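Local coordinates for substrate-binding protein (Synechococcus sp., PDB 6WPN), which probably binds a sugar or oligosaccharide as the periplasmic substrate-binding component of a bacterial transport system, at residues A[88-92]-A[93-97]; A[229-233]-A[234-238]; A[336-340]-A[341-345]; A[389-392]-A[393-397]; A[77-81]-A[82-86]. One frame throughout, in Å; residues are numbered along the deposited sequence.

Interaction 1: residues A[88-92]-A[93-97]; sequences VNLNP and PFAAN
Ala95 N donates to Asn91 O over 2.8 Å, the shortest polar bond of this turn and the first of the i to i+4 bonds of helix 92-99. One residue on, Ala96 N reaches Pro92 O at 3.1 Å. Asn91 also grips the helix with its side chain: OD1 accepts from Phe94 N at 3.2 Å, a donor that stands above the amide's carbonyl plane, 49° out of it. The bond is possible because chi1 of 69° sets CG between the backbone N and the carbonyl carbon, turning the short amide over the first turn. The other branch, ND2, then lies 3.2 Å from Pro93 CD, and the two side chains cross at about a right angle. Proline suits positions 92 and 93, since the first turn of a helix asks for no N-H from them. Leu90 ends the strand with its side chain reaching the same turn. Its CD2 meets the edge of the Phe94 ring at CD1, 3.4 Å away, while its CD1 packs 3.8 Å from Ala95 CB. With an alanine in place of Asn91, Phe94 N would probably lose its capping acceptor and Pro93 the amide that packs on it. Outside, Pro93 also touches Val388 of helix 388-403. This is an N-capped strand-to-helix turn, as in the alternating beta-alpha architecture of solute-binding proteins.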
loop_
_atom_site.group_PDB
_atom_site.type_symbol
_atom_site.label_atom_id
_atom_site.label_comp_id
_atom_site.label_asym_id
_atom_site.label_seq_id
_atom_site.Cartn_x
_atom_site.Cartn_y
_atom_site.Cartn_z
ATOM N N VAL A 88 0.340 17.009 6.248
ATOM C CA VAL A 88 0.873 16.266 5.117
ATOM C C VAL A 88 0.452 14.813 5.248
ATOM O O VAL A 88 0.521 14.228 6.335
ATOM C CB VAL A 88 2.408 16.380 5.023
ATOM C CG1 VAL A 88 2.911 15.714 3.756
ATOM C CG2 VAL A 88 2.821 17.823 5.048
ATOM N N ASN A 89 0.036 14.230 4.129
ATOM C CA ASN A 89 -0.384 12.837 4.067
ATOM C C ASN A 89 0.830 11.956 3.791
ATOM O O ASN A 89 1.502 12.122 2.768
ATOM C CB ASN A 89 -1.448 12.663 2.985
ATOM C CG ASN A 89 -1.891 11.236 2.825
ATOM O OD1 ASN A 89 -2.202 10.803 1.720
ATOM N ND2 ASN A 89 -1.933 10.496 3.926
ATOM N N LEU A 90 1.108 11.022 4.699
ATOM C CA LEU A 90 2.296 10.190 4.604
ATOM C C LEU A 90 1.919 8.725 4.775
ATOM O O LEU A 90 0.784 8.385 5.115
ATOM C CB LEU A 90 3.335 10.576 5.667
ATOM C CG LEU A 90 3.874 12.005 5.675
ATOM C CD1 LEU A 90 4.966 12.134 6.723
ATOM C CD2 LEU A 90 4.386 12.400 4.310
ATOM N N ASN A 91 2.899 7.862 4.536
ATOM C CA ASN A 91 2.844 6.437 4.813
ATOM C C ASN A 91 4.025 6.079 5.710
ATOM O O ASN A 91 4.993 6.845 5.799
ATOM C CB ASN A 91 2.873 5.599 3.524
ATOM C CG ASN A 91 4.204 5.651 2.816
ATOM O OD1 ASN A 91 4.933 6.632 2.908
ATOM N ND2 ASN A 91 4.530 4.580 2.101
ATOM N N PRO A 92 3.963 4.951 6.416
ATOM C CA PRO A 92 5.000 4.629 7.417
ATOM C C PRO A 92 6.416 4.729 6.866
ATOM O O PRO A 92 7.288 5.287 7.550
ATOM C CB PRO A 92 4.651 3.190 7.851
ATOM C CG PRO A 92 3.468 2.765 7.004
ATOM C CD PRO A 92 2.828 4.020 6.508
ATOM N N PRO A 93 6.717 4.198 5.666
ATOM C CA PRO A 93 8.105 4.334 5.173
ATOM C C PRO A 93 8.562 5.774 5.015
ATOM O O PRO A 93 9.610 6.152 5.555
ATOM C CB PRO A 93 8.066 3.602 3.827
ATOM C CG PRO A 93 6.965 2.644 3.956
ATOM C CD PRO A 93 5.922 3.370 4.739
ATOM N N PHE A 94 7.804 6.596 4.285
ATOM C CA PHE A 94 8.223 7.978 4.071
ATOM C C PHE A 94 8.195 8.787 5.361
ATOM O O PHE A 94 9.016 9.695 5.537
ATOM C CB PHE A 94 7.361 8.639 3.000
ATOM C CG PHE A 94 7.853 9.995 2.590
ATOM C CD1 PHE A 94 6.995 11.077 2.558
ATOM C CD2 PHE A 94 9.181 10.186 2.244
ATOM C CE1 PHE A 94 7.449 12.330 2.183
ATOM C CE2 PHE A 94 9.643 11.436 1.874
ATOM C CZ PHE A 94 8.773 12.509 1.843
ATOM N N ALA A 95 7.268 8.478 6.269
ATOM C CA ALA A 95 7.208 9.202 7.534
ATOM C C ALA A 95 8.464 8.971 8.365
ATOM O O ALA A 95 8.896 9.868 9.097
ATOM C CB ALA A 95 5.964 8.790 8.319
ATOM N N ALA A 96 9.055 7.778 8.273
ATOM C CA ALA A 96 10.272 7.488 9.024
ATOM C C ALA A 96 11.464 8.266 8.477
ATOM O O ALA A 96 12.291 8.763 9.250
ATOM C CB ALA A 96 10.557 5.987 9.006
ATOM N N ASN A 97 11.576 8.374 7.148
ATOM C CA ASN A 97 12.639 9.186 6.562
ATOM C C ASN A 97 12.557 10.633 7.037
ATOM O O ASN A 97 13.582 11.247 7.359
ATOM C CB ASN A 97 12.572 9.119 5.031
ATOM C CG ASN A 97 13.744 8.359 4.416
ATOM O OD1 ASN A 97 14.612 7.847 5.122
ATOM N ND2 ASN A 97 13.769 8.288 3.089
#

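Interaction 2: residues A[229-233]-A[234-238]; sequences TDLYR and EGLLP
Leu231 and Leu236 form the tight side of this helix end, their side chains crossing at about a right angle with Leu231 CD2 3.7 Å from Leu236 CD1. Leu237 adds to the same apolar patch, placing CD1 4.0 Å from Leu231 CB. Both leucines of the loop are brought back onto the helix by a Schellman motif: Leu236 N donates to Leu231 O at 3.2 Å, nearly in line with the carbonyl, and Gly235 N donates to Tyr232 O at 3.1 Å from above that carbonyl's plane. Gly235 is the C-prime residue, and its positive phi of 73° explains the glycine, the residue that adopts this backbone most easily. Tyr232 stands with CG anti to the backbone N (chi1 -169°), which sends its ring along the outgoing loop. There CE1 comes 3.5 Å from Pro238 O, and beyond it the hydroxyl is bonded to Arg239 O.

The other side is open to solvent and loosely joined. Glu234 N still makes a last helical bond to Asp230 O, but the two carboxylates stay apart, Asp230 OD1 lying 5.6 Å from Glu234 OE2, and their like charges would probably disfavour anything closer. Charged residues suit this solvent-exposed side; Glu234 OE1 makes a long, weak ion pair with Arg173. The turn ends helix 219-233 between two others: Leu236 rests on Arg173 and Arg176 of helix 168-179, while Tyr232 and Leu237 touch Met403 of helix 388-403, where Arg233 NH2 donates a hydrogen bond to Ala402 O.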
loop_
_atom_site.group_PDB
_atom_site.type_symbol
_atom_site.label_atom_id
_atom_site.label_comp_id
_atom_site.label_asym_id
_atom_site.label_seq_id
_atom_site.Cartn_x
_atom_site.Cartn_y
_atom_site.Cartn_z
ATOM N N THR A 229 13.479 -14.818 -9.938
ATOM C CA THR A 229 14.309 -15.006 -11.121
ATOM C C THR A 229 13.805 -16.179 -11.954
ATOM O O THR A 229 13.609 -16.056 -13.169
ATOM C CB THR A 229 15.764 -15.234 -10.710
ATOM O OG1 THR A 229 16.245 -14.089 -9.998
ATOM C CG2 THR A 229 16.635 -15.466 -11.942
ATOM N N ASP A 230 13.558 -17.318 -11.304
ATOM C CA ASP A 230 13.132 -18.516 -12.021
ATOM C C ASP A 230 11.749 -18.338 -12.643
ATOM O O ASP A 230 11.496 -18.822 -13.752
ATOM C CB ASP A 230 13.141 -19.719 -11.076
ATOM C CG ASP A 230 14.539 -20.080 -10.600
ATOM O OD1 ASP A 230 15.521 -19.748 -11.301
ATOM O OD2 ASP A 230 14.656 -20.703 -9.521
ATOM N N LEU A 231 10.842 -17.650 -11.953
ATOM C CA LEU A 231 9.526 -17.396 -12.533
ATOM C C LEU A 231 9.651 -16.616 -13.838
ATOM O O LEU A 231 9.032 -16.968 -14.848
ATOM C CB LEU A 231 8.643 -16.641 -11.539
ATOM C CG LEU A 231 7.981 -17.437 -10.411
ATOM C CD1 LEU A 231 7.069 -16.534 -9.605
ATOM C CD2 LEU A 231 7.208 -18.615 -10.952
ATOM N N TYR A 232 10.479 -15.571 -13.841
ATOM C CA TYR A 232 10.615 -14.756 -15.043
ATOM C C TYR A 232 11.301 -15.531 -16.160
ATOM O O TYR A 232 10.862 -15.490 -17.315
ATOM C CB TYR A 232 11.397 -13.480 -14.734
ATOM C CG TYR A 232 11.340 -12.484 -15.864
ATOM C CD1 TYR A 232 10.266 -11.608 -15.986
ATOM C CD2 TYR A 232 12.330 -12.444 -16.833
ATOM C CE1 TYR A 232 10.200 -10.702 -17.022
ATOM C CE2 TYR A 232 12.269 -11.541 -17.878
ATOM C CZ TYR A 232 11.200 -10.674 -17.965
ATOM O OH TYR A 232 11.134 -9.773 -18.996
ATOM N N ARG A 233 12.376 -16.248 -15.832
ATOM C CA ARG A 233 13.151 -16.923 -16.862
ATOM C C ARG A 233 12.360 -18.037 -17.532
ATOM O O ARG A 233 12.601 -18.342 -18.703
ATOM C CB ARG A 233 14.437 -17.488 -16.261
ATOM C CG ARG A 233 15.396 -16.445 -15.726
ATOM C CD ARG A 233 16.789 -17.036 -15.601
ATOM N NE ARG A 233 17.760 -16.072 -15.099
ATOM C CZ ARG A 233 19.042 -16.351 -14.887
ATOM N NH1 ARG A 233 19.500 -17.569 -15.135
ATOM N NH2 ARG A 233 19.862 -15.414 -14.432
ATOM N N GLU A 234 11.414 -18.644 -16.819
ATOM C CA GLU A 234 10.613 -19.735 -17.355
ATOM C C GLU A 234 9.404 -19.259 -18.150
ATOM O O GLU A 234 8.550 -20.080 -18.491
ATOM C CB GLU A 234 10.152 -20.649 -16.219
ATOM C CG GLU A 234 11.277 -21.385 -15.527
ATOM C CD GLU A 234 10.784 -22.314 -14.432
ATOM O OE1 GLU A 234 9.549 -22.465 -14.279
ATOM O OE2 GLU A 234 11.637 -22.899 -13.727
ATOM N N GLY A 235 9.313 -17.969 -18.460
ATOM C CA GLY A 235 8.198 -17.466 -19.239
ATOM C C GLY A 235 6.885 -17.409 -18.499
ATOM O O GLY A 235 5.832 -17.274 -19.129
ATOM N N LEU A 236 6.920 -17.477 -17.169
ATOM C CA LEU A 236 5.712 -17.512 -16.360
ATOM C C LEU A 236 5.206 -16.131 -15.987
ATOM O O LEU A 236 4.015 -15.983 -15.687
ATOM C CB LEU A 236 5.964 -18.318 -15.084
ATOM C CG LEU A 236 6.409 -19.758 -15.347
ATOM C CD1 LEU A 236 6.561 -20.519 -14.040
ATOM C CD2 LEU A 236 5.445 -20.465 -16.284
ATOM N N LEU A 237 6.071 -15.138 -15.983
ATOM C CA LEU A 237 5.654 -13.774 -15.718
ATOM C C LEU A 237 5.626 -12.970 -17.007
ATOM O O LEU A 237 6.394 -13.249 -17.931
ATOM C CB LEU A 237 6.596 -13.101 -14.723
ATOM C CG LEU A 237 6.535 -13.679 -13.316
ATOM C CD1 LEU A 237 7.481 -12.918 -12.401
ATOM C CD2 LEU A 237 5.103 -13.619 -12.802
ATOM N N PRO A 238 4.746 -11.975 -17.101
ATOM C CA PRO A 238 4.769 -11.088 -18.271
ATOM C C PRO A 238 6.135 -10.432 -18.403
ATOM O O PRO A 238 6.768 -10.072 -17.408
ATOM C CB PRO A 238 3.676 -10.059 -17.962
ATOM C CG PRO A 238 2.788 -10.726 -16.948
ATOM C CD PRO A 238 3.701 -11.600 -16.132
#

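Interaction 3: residues A[336-340]-A[341-345]; sequences VLPSS and LEALS
Ser340 binds the first turn of helix 341-352 with two hydrogen bonds, one from its backbone and one from its side chain. Its carbonyl O accepts from Leu344 N at 2.7 Å, a short bond of the i to i+4 kind. Its hydroxyl OG accepts from Ala343 N at 3.3 Å, longer but almost straight, with an N-H...O angle of 173°. With chi1 at 164°, OG stands anti to the backbone N, over the end of the helix, where an N-H would otherwise lack a helical partner. Serine fits this N-cap place because its oxygen sits only one carbon from the backbone. A valine in its place would probably leave Ala343 N without its acceptor and so weaken the start of the helix.

The apolar contacts centre on the ring of Pro338. Its CG lies 3.8 Å from Ala343 CB and 4.1 Å from Leu344 CB, and the Pro338 and Leu344 side chains cross at about a right angle. Small Ala343 lets the ring come close, and its methyl also meets Ser340 CB at 3.8 Å. Behind this pair stands helix 324-334, whose Gln327 touches both Pro338 and Ala343; Gln327 OE1 also takes the N-H of Ser339. Altogether this is a serine N-cap on a strand-to-helix turn, joining the short strand 337-338, which pairs antiparallel with strand 137-149, to the helix that follows.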
loop_
_atom_site.group_PDB
_atom_site.type_symbol
_atom_site.label_atom_id
_atom_site.label_comp_id
_atom_site.label_asym_id
_atom_site.label_seq_id
_atom_site.Cartn_x
_atom_site.Cartn_y
_atom_site.Cartn_z
ATOM N N VAL A 336 -12.861 1.675 1.430
ATOM C CA VAL A 336 -11.578 1.565 2.098
ATOM C C VAL A 336 -11.826 1.287 3.579
ATOM O O VAL A 336 -12.947 1.399 4.074
ATOM C CB VAL A 336 -10.756 2.858 1.881
ATOM C CG1 VAL A 336 -9.442 2.856 2.662
ATOM C CG2 VAL A 336 -10.567 3.133 0.423
ATOM N N LEU A 337 -10.760 0.911 4.290
ATOM C CA LEU A 337 -11.012 0.671 5.706
ATOM C C LEU A 337 -10.559 1.862 6.541
ATOM O O LEU A 337 -9.510 2.452 6.266
ATOM C CB LEU A 337 -10.273 -0.580 6.179
ATOM C CG LEU A 337 -10.695 -1.879 5.496
ATOM C CD1 LEU A 337 -9.814 -3.033 5.932
ATOM C CD2 LEU A 337 -12.148 -2.178 5.814
ATOM N N PRO A 338 -11.313 2.253 7.562
ATOM C CA PRO A 338 -10.887 3.363 8.414
ATOM C C PRO A 338 -10.055 2.880 9.594
ATOM O O PRO A 338 -10.042 1.698 9.947
ATOM C CB PRO A 338 -12.218 3.958 8.891
ATOM C CG PRO A 338 -13.129 2.763 8.964
ATOM C CD PRO A 338 -12.679 1.799 7.883
ATOM N N SER A 339 -9.342 3.831 10.200
ATOM C CA SER A 339 -8.596 3.564 11.420
ATOM C C SER A 339 -9.346 4.000 12.670
ATOM O O SER A 339 -8.875 3.738 13.782
ATOM C CB SER A 339 -7.226 4.255 11.365
ATOM O OG SER A 339 -7.369 5.659 11.225
ATOM N N SER A 340 -10.498 4.648 12.513
ATOM C CA SER A 340 -11.335 5.013 13.644
ATOM C C SER A 340 -12.131 3.806 14.111
ATOM O O SER A 340 -12.756 3.118 13.300
ATOM C CB SER A 340 -12.283 6.144 13.250
ATOM O OG SER A 340 -13.340 6.284 14.184
ATOM N N LEU A 341 -12.126 3.565 15.425
ATOM C CA LEU A 341 -12.888 2.451 15.985
ATOM C C LEU A 341 -14.379 2.618 15.722
ATOM O O LEU A 341 -15.064 1.658 15.343
ATOM C CB LEU A 341 -12.614 2.325 17.483
ATOM C CG LEU A 341 -11.187 1.895 17.829
ATOM C CD1 LEU A 341 -10.966 1.897 19.329
ATOM C CD2 LEU A 341 -10.877 0.528 17.224
ATOM N N GLU A 342 -14.898 3.832 15.924
ATOM C CA GLU A 342 -16.310 4.098 15.675
ATOM C C GLU A 342 -16.665 3.828 14.219
ATOM O O GLU A 342 -17.657 3.156 13.920
ATOM C CB GLU A 342 -16.630 5.552 16.023
ATOM C CG GLU A 342 -16.525 5.895 17.493
ATOM C CD GLU A 342 -16.779 7.356 17.777
ATOM O OE1 GLU A 342 -16.854 8.156 16.821
ATOM O OE2 GLU A 342 -16.908 7.697 18.970
ATOM N N ALA A 343 -15.853 4.348 13.296
ATOM C CA ALA A 343 -16.120 4.170 11.873
ATOM C C ALA A 343 -15.889 2.729 11.431
ATOM O O ALA A 343 -16.654 2.193 10.619
ATOM C CB ALA A 343 -15.253 5.128 11.060
ATOM N N LEU A 344 -14.840 2.087 11.950
ATOM C CA LEU A 344 -14.554 0.706 11.575
ATOM C C LEU A 344 -15.687 -0.223 11.985
ATOM O O LEU A 344 -16.115 -1.080 11.203
ATOM C CB LEU A 344 -13.237 0.251 12.207
ATOM C CG LEU A 344 -12.829 -1.205 11.977
ATOM C CD1 LEU A 344 -12.648 -1.492 10.492
ATOM C CD2 LEU A 344 -11.565 -1.542 12.755
ATOM N N SER A 345 -16.171 -0.081 13.219
ATOM C CA SER A 345 -17.305 -0.883 13.662
ATOM C C SER A 345 -18.564 -0.544 12.873
ATOM O O SER A 345 -19.352 -1.432 12.539
ATOM C CB SER A 345 -17.540 -0.689 15.158
ATOM O OG SER A 345 -18.561 -1.556 15.617
#

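Interaction 4: residues A[389-392]-A[393-397]; sequences KRLQ and SIIYT
Gln392 lays its CG over the middle of the Tyr396 ring, 3.6 Å from the ring centroid and only 11° off the ring normal, a CH-pi contact one turn along an alpha helix. The rest of the glutamine follows the same face, for its amide plane is turned just 16° from the ring plane. Two torsions bring the groups together: Gln392 has CG anti to its own nitrogen (chi1 171°), while Tyr396 has CG anti to the carbonyl carbon, an orientation in which the ring leans back toward the preceding turn. Glutamine suits the place because its methylene chain can lie on an aromatic face while its amide reaches a polar partner, here Pro190 O through NE2. The tyrosine is likewise fixed at its far end, where OH bonds to Leu197 N and Ser193 O. Both polar ends are thus tied to helix 195-202 or the loop before it.

On another side of the helix, Leu391 and Ile395 meet methyl to methyl, CD1 to CD1 at 3.9 Å. Branched aliphatic residues fit here because neighbouring helices press on them: Leu391 touches Trp420 of helix 409-427, and Ile395 touches Leu197. The backbone beneath is regular, with Tyr396 N bonded to Gln392 O at 2.8 Å and Ile395 N to Leu391 O at 3.0 Å. Farther along, Ser393 O takes two bonds from one residue, Thr397 N at 2.9 Å and Thr397 OG1 at 2.8 Å, reaching the carbonyl from opposite faces of its plane.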
loop_
_atom_site.group_PDB
_atom_site.type_symbol
_atom_site.label_atom_id
_atom_site.label_comp_id
_atom_site.label_asym_id
_atom_site.label_seq_id
_atom_site.Cartn_x
_atom_site.Cartn_y
_atom_site.Cartn_z
ATOM N N LYS A 389 13.185 2.990 0.596
ATOM C CA LYS A 389 13.024 3.103 -0.847
ATOM C C LYS A 389 14.360 3.033 -1.575
ATOM O O LYS A 389 14.415 2.543 -2.708
ATOM C CB LYS A 389 12.275 4.388 -1.196
ATOM C CG LYS A 389 10.775 4.296 -0.921
ATOM C CD LYS A 389 10.122 3.224 -1.793
ATOM C CE LYS A 389 8.655 3.013 -1.447
ATOM N NZ LYS A 389 8.476 2.421 -0.090
ATOM N N ARG A 390 15.437 3.507 -0.946
ATOM C CA ARG A 390 16.768 3.259 -1.491
ATOM C C ARG A 390 17.048 1.762 -1.538
ATOM O O ARG A 390 17.573 1.245 -2.531
ATOM C CB ARG A 390 17.819 3.950 -0.621
ATOM C CG ARG A 390 19.260 3.757 -1.073
ATOM C CD ARG A 390 19.573 4.562 -2.319
ATOM N NE ARG A 390 19.428 5.990 -2.030
ATOM C CZ ARG A 390 19.634 6.966 -2.906
ATOM N NH1 ARG A 390 20.006 6.681 -4.147
ATOM N NH2 ARG A 390 19.478 8.232 -2.535
ATOM N N LEU A 391 16.689 1.053 -0.465
ATOM C CA LEU A 391 16.861 -0.394 -0.412
ATOM C C LEU A 391 16.004 -1.094 -1.459
ATOM O O LEU A 391 16.474 -2.007 -2.147
ATOM C CB LEU A 391 16.515 -0.896 0.989
ATOM C CG LEU A 391 16.541 -2.404 1.223
ATOM C CD1 LEU A 391 17.971 -2.911 1.159
ATOM C CD2 LEU A 391 15.890 -2.759 2.554
ATOM N N GLN A 392 14.743 -0.679 -1.595
ATOM C CA GLN A 392 13.878 -1.268 -2.612
ATOM C C GLN A 392 14.468 -1.098 -4.004
ATOM O O GLN A 392 14.458 -2.037 -4.811
ATOM C CB GLN A 392 12.490 -0.634 -2.554
ATOM C CG GLN A 392 11.597 -1.035 -3.716
ATOM C CD GLN A 392 10.243 -0.357 -3.669
ATOM O OE1 GLN A 392 9.543 -0.414 -2.662
ATOM N NE2 GLN A 392 9.871 0.293 -4.763
ATOM N N SER A 393 14.979 0.095 -4.306
ATOM C CA SER A 393 15.528 0.351 -5.632
ATOM C C SER A 393 16.732 -0.540 -5.913
ATOM O O SER A 393 16.870 -1.076 -7.018
ATOM C CB SER A 393 15.897 1.826 -5.766
ATOM O OG SER A 393 16.396 2.096 -7.063
ATOM N N ILE A 394 17.623 -0.696 -4.931
ATOM C CA ILE A 394 18.803 -1.534 -5.123
ATOM C C ILE A 394 18.397 -2.983 -5.357
ATOM O O ILE A 394 18.939 -3.664 -6.236
ATOM C CB ILE A 394 19.763 -1.392 -3.926
ATOM C CG1 ILE A 394 20.362 0.019 -3.883
ATOM C CG2 ILE A 394 20.863 -2.438 -3.984
ATOM C CD1 ILE A 394 21.348 0.219 -2.774
ATOM N N ILE A 395 17.446 -3.482 -4.571
ATOM C CA ILE A 395 17.029 -4.872 -4.712
ATOM C C ILE A 395 16.330 -5.085 -6.052
ATOM O O ILE A 395 16.648 -6.023 -6.791
ATOM C CB ILE A 395 16.135 -5.286 -3.530
ATOM C CG1 ILE A 395 16.941 -5.265 -2.228
ATOM C CG2 ILE A 395 15.527 -6.661 -3.779
ATOM C CD1 ILE A 395 16.124 -5.602 -1.000
ATOM N N TYR A 396 15.393 -4.197 -6.400
ATOM C CA TYR A 396 14.677 -4.345 -7.666
ATOM C C TYR A 396 15.630 -4.289 -8.858
ATOM O O TYR A 396 15.458 -5.031 -9.833
ATOM C CB TYR A 396 13.599 -3.268 -7.808
ATOM C CG TYR A 396 12.357 -3.472 -6.962
ATOM C CD1 TYR A 396 12.372 -4.293 -5.842
ATOM C CD2 TYR A 396 11.157 -2.865 -7.312
ATOM C CE1 TYR A 396 11.239 -4.474 -5.075
ATOM C CE2 TYR A 396 10.014 -3.043 -6.559
ATOM C CZ TYR A 396 10.058 -3.850 -5.441
ATOM O OH TYR A 396 8.920 -4.031 -4.686
ATOM N N THR A 397 16.637 -3.410 -8.802
ATOM C CA THR A 397 17.587 -3.285 -9.905
ATOM C C THR A 397 18.408 -4.555 -10.077
ATOM O O THR A 397 18.591 -5.037 -11.201
ATOM C CB THR A 397 18.509 -2.087 -9.686
ATOM O OG1 THR A 397 17.740 -0.877 -9.713
ATOM C CG2 THR A 397 19.585 -2.036 -10.764
#

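Interaction 5: residues A[77-81]-A[82-86]; sequences AAVFA and RTAPD
The flat peptide group of Ala78 is met by Thr83 at its oxygen, and that of Val79 from over a face by Arg82 N. Ala78 O is gripped twice. Thr83 N comes nearly end-on to the carbonyl at 2.8 Å, and Thr83 OG1 lies in the carbonyl plane on a lone pair, 3.2 Å away. The hydroxyl is placed there by a chi1 of 54°, which sets OG1 between the backbone N and the carbonyl carbon. Threonine therefore suits the position, adding a side-chain donor to the backbone one at the end of a helix. The bond from Arg82 N to Val79 O, 3.0 Å, is made differently, its donor standing 74° out of the carbonyl plane.

Apolar contacts accompany these bonds. Val79 CG2 touches Ala84 CB at 3.7 Å, and Ala78 CB lies 4.1 Å from Pro85 CD, the small alanine methyls letting the returning chain lie close to the helix. Ala78 and Pro85 also both touch Trp33 of strand 30-35, while Val79 and Ala84 share Gln307 as a neighbour. The outer part, including Arg82, is exposed. Arg82 adopts a positive phi of 55°, a conformation more usual for glycine, and its side chain leaves the helix end. With the bonds of Arg82 N and Thr83 N back into the last turn, this is a Schellman motif, closing helix 72-80 and leading the chain into strand 87-90.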
loop_
_atom_site.group_PDB
_atom_site.type_symbol
_atom_site.label_atom_id
_atom_site.label_comp_id
_atom_site.label_asym_id
_atom_site.label_seq_id
_atom_site.Cartn_x
_atom_site.Cartn_y
_atom_site.Cartn_z
ATOM N N ALA A 77 10.860 22.067 -1.418
ATOM C CA ALA A 77 10.703 23.390 -2.011
ATOM C C ALA A 77 9.893 24.312 -1.106
ATOM O O ALA A 77 10.232 25.491 -0.945
ATOM C CB ALA A 77 10.047 23.269 -3.387
ATOM N N ALA A 78 8.828 23.790 -0.493
ATOM C CA ALA A 78 7.986 24.621 0.361
ATOM C C ALA A 78 8.693 24.989 1.660
ATOM O O ALA A 78 8.518 26.098 2.180
ATOM C CB ALA A 78 6.668 23.901 0.653
ATOM N N VAL A 79 9.493 24.068 2.204
ATOM C CA VAL A 79 10.210 24.347 3.442
ATOM C C VAL A 79 11.366 25.299 3.175
ATOM O O VAL A 79 11.699 26.141 4.020
ATOM C CB VAL A 79 10.680 23.031 4.091
ATOM C CG1 VAL A 79 11.493 23.310 5.327
ATOM C CG2 VAL A 79 9.490 22.167 4.454
ATOM N N PHE A 80 11.974 25.205 1.991
ATOM C CA PHE A 80 13.020 26.144 1.606
ATOM C C PHE A 80 12.481 27.566 1.539
ATOM O O PHE A 80 13.182 28.523 1.884
ATOM C CB PHE A 80 13.598 25.737 0.253
ATOM C CG PHE A 80 15.080 25.546 0.256
ATOM C CD1 PHE A 80 15.664 24.583 1.058
ATOM C CD2 PHE A 80 15.891 26.315 -0.561
ATOM C CE1 PHE A 80 17.028 24.402 1.060
ATOM C CE2 PHE A 80 17.259 26.135 -0.568
ATOM C CZ PHE A 80 17.829 25.178 0.246
ATOM N N ALA A 81 11.237 27.722 1.096
ATOM C CA ALA A 81 10.576 29.019 1.054
ATOM C C ALA A 81 9.936 29.417 2.374
ATOM O O ALA A 81 9.279 30.463 2.425
ATOM C CB ALA A 81 9.509 29.019 -0.041
ATOM N N ARG A 82 10.101 28.617 3.427
ATOM C CA ARG A 82 9.460 28.874 4.716
ATOM C C ARG A 82 7.949 29.017 4.546
ATOM O O ARG A 82 7.312 29.902 5.121
ATOM C CB ARG A 82 10.052 30.105 5.407
ATOM C CG ARG A 82 9.734 30.166 6.895
ATOM C CD ARG A 82 10.843 30.776 7.718
ATOM N NE ARG A 82 10.503 30.729 9.138
ATOM C CZ ARG A 82 11.173 31.367 10.089
ATOM N NH1 ARG A 82 12.223 32.116 9.772
ATOM N NH2 ARG A 82 10.790 31.262 11.355
ATOM N N THR A 83 7.374 28.146 3.719
ATOM C CA THR A 83 5.932 28.029 3.530
ATOM C C THR A 83 5.528 26.562 3.599
ATOM O O THR A 83 4.796 26.040 2.752
ATOM C CB THR A 83 5.477 28.658 2.215
ATOM O OG1 THR A 83 6.228 28.102 1.131
ATOM C CG2 THR A 83 5.662 30.171 2.242
ATOM N N ALA A 84 6.013 25.880 4.632
ATOM C CA ALA A 84 5.776 24.452 4.759
ATOM C C ALA A 84 4.290 24.184 4.979
ATOM O O ALA A 84 3.615 24.954 5.671
ATOM C CB ALA A 84 6.589 23.874 5.918
ATOM N N PRO A 85 3.752 23.113 4.401
ATOM C CA PRO A 85 2.335 22.802 4.604
ATOM C C PRO A 85 2.069 22.458 6.059
ATOM O O PRO A 85 2.977 22.152 6.833
ATOM C CB PRO A 85 2.095 21.600 3.686
ATOM C CG PRO A 85 3.446 20.983 3.525
ATOM C CD PRO A 85 4.426 22.113 3.555
ATOM N N ASP A 86 0.796 22.532 6.433
ATOM C CA ASP A 86 0.438 22.315 7.827
ATOM C C ASP A 86 0.079 20.866 8.138
ATOM O O ASP A 86 0.444 20.360 9.205
ATOM C CB ASP A 86 -0.714 23.249 8.205
ATOM C CG ASP A 86 -0.352 24.716 8.017
ATOM O OD1 ASP A 86 -0.883 25.351 7.082
ATOM O OD2 ASP A 86 0.489 25.227 8.787
#

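Along the chain the order is interaction 5, 1, 2, 3, 4. Interactions 5 and 1 adjoin in sequence, their centres about 17 Å apart: one ends helix 72-80, the other leaves strand 87-90 for helix 92-99. Strands 87-90 and 337-338 belong to one mixed sheet, so interactions 1 and 3 share it, though their centres lie about 20 Å apart. In interaction 4, Lys389 packs on Pro93 of interaction 1, and farther along the same helix 388-403 meets the turn of interaction 2. That helix thus ties the region of strand 87-90 to the far part of the chain. Interactions 2 and 5 lie farthest apart, centres about 46 Å, on opposite sides of the chain's centre.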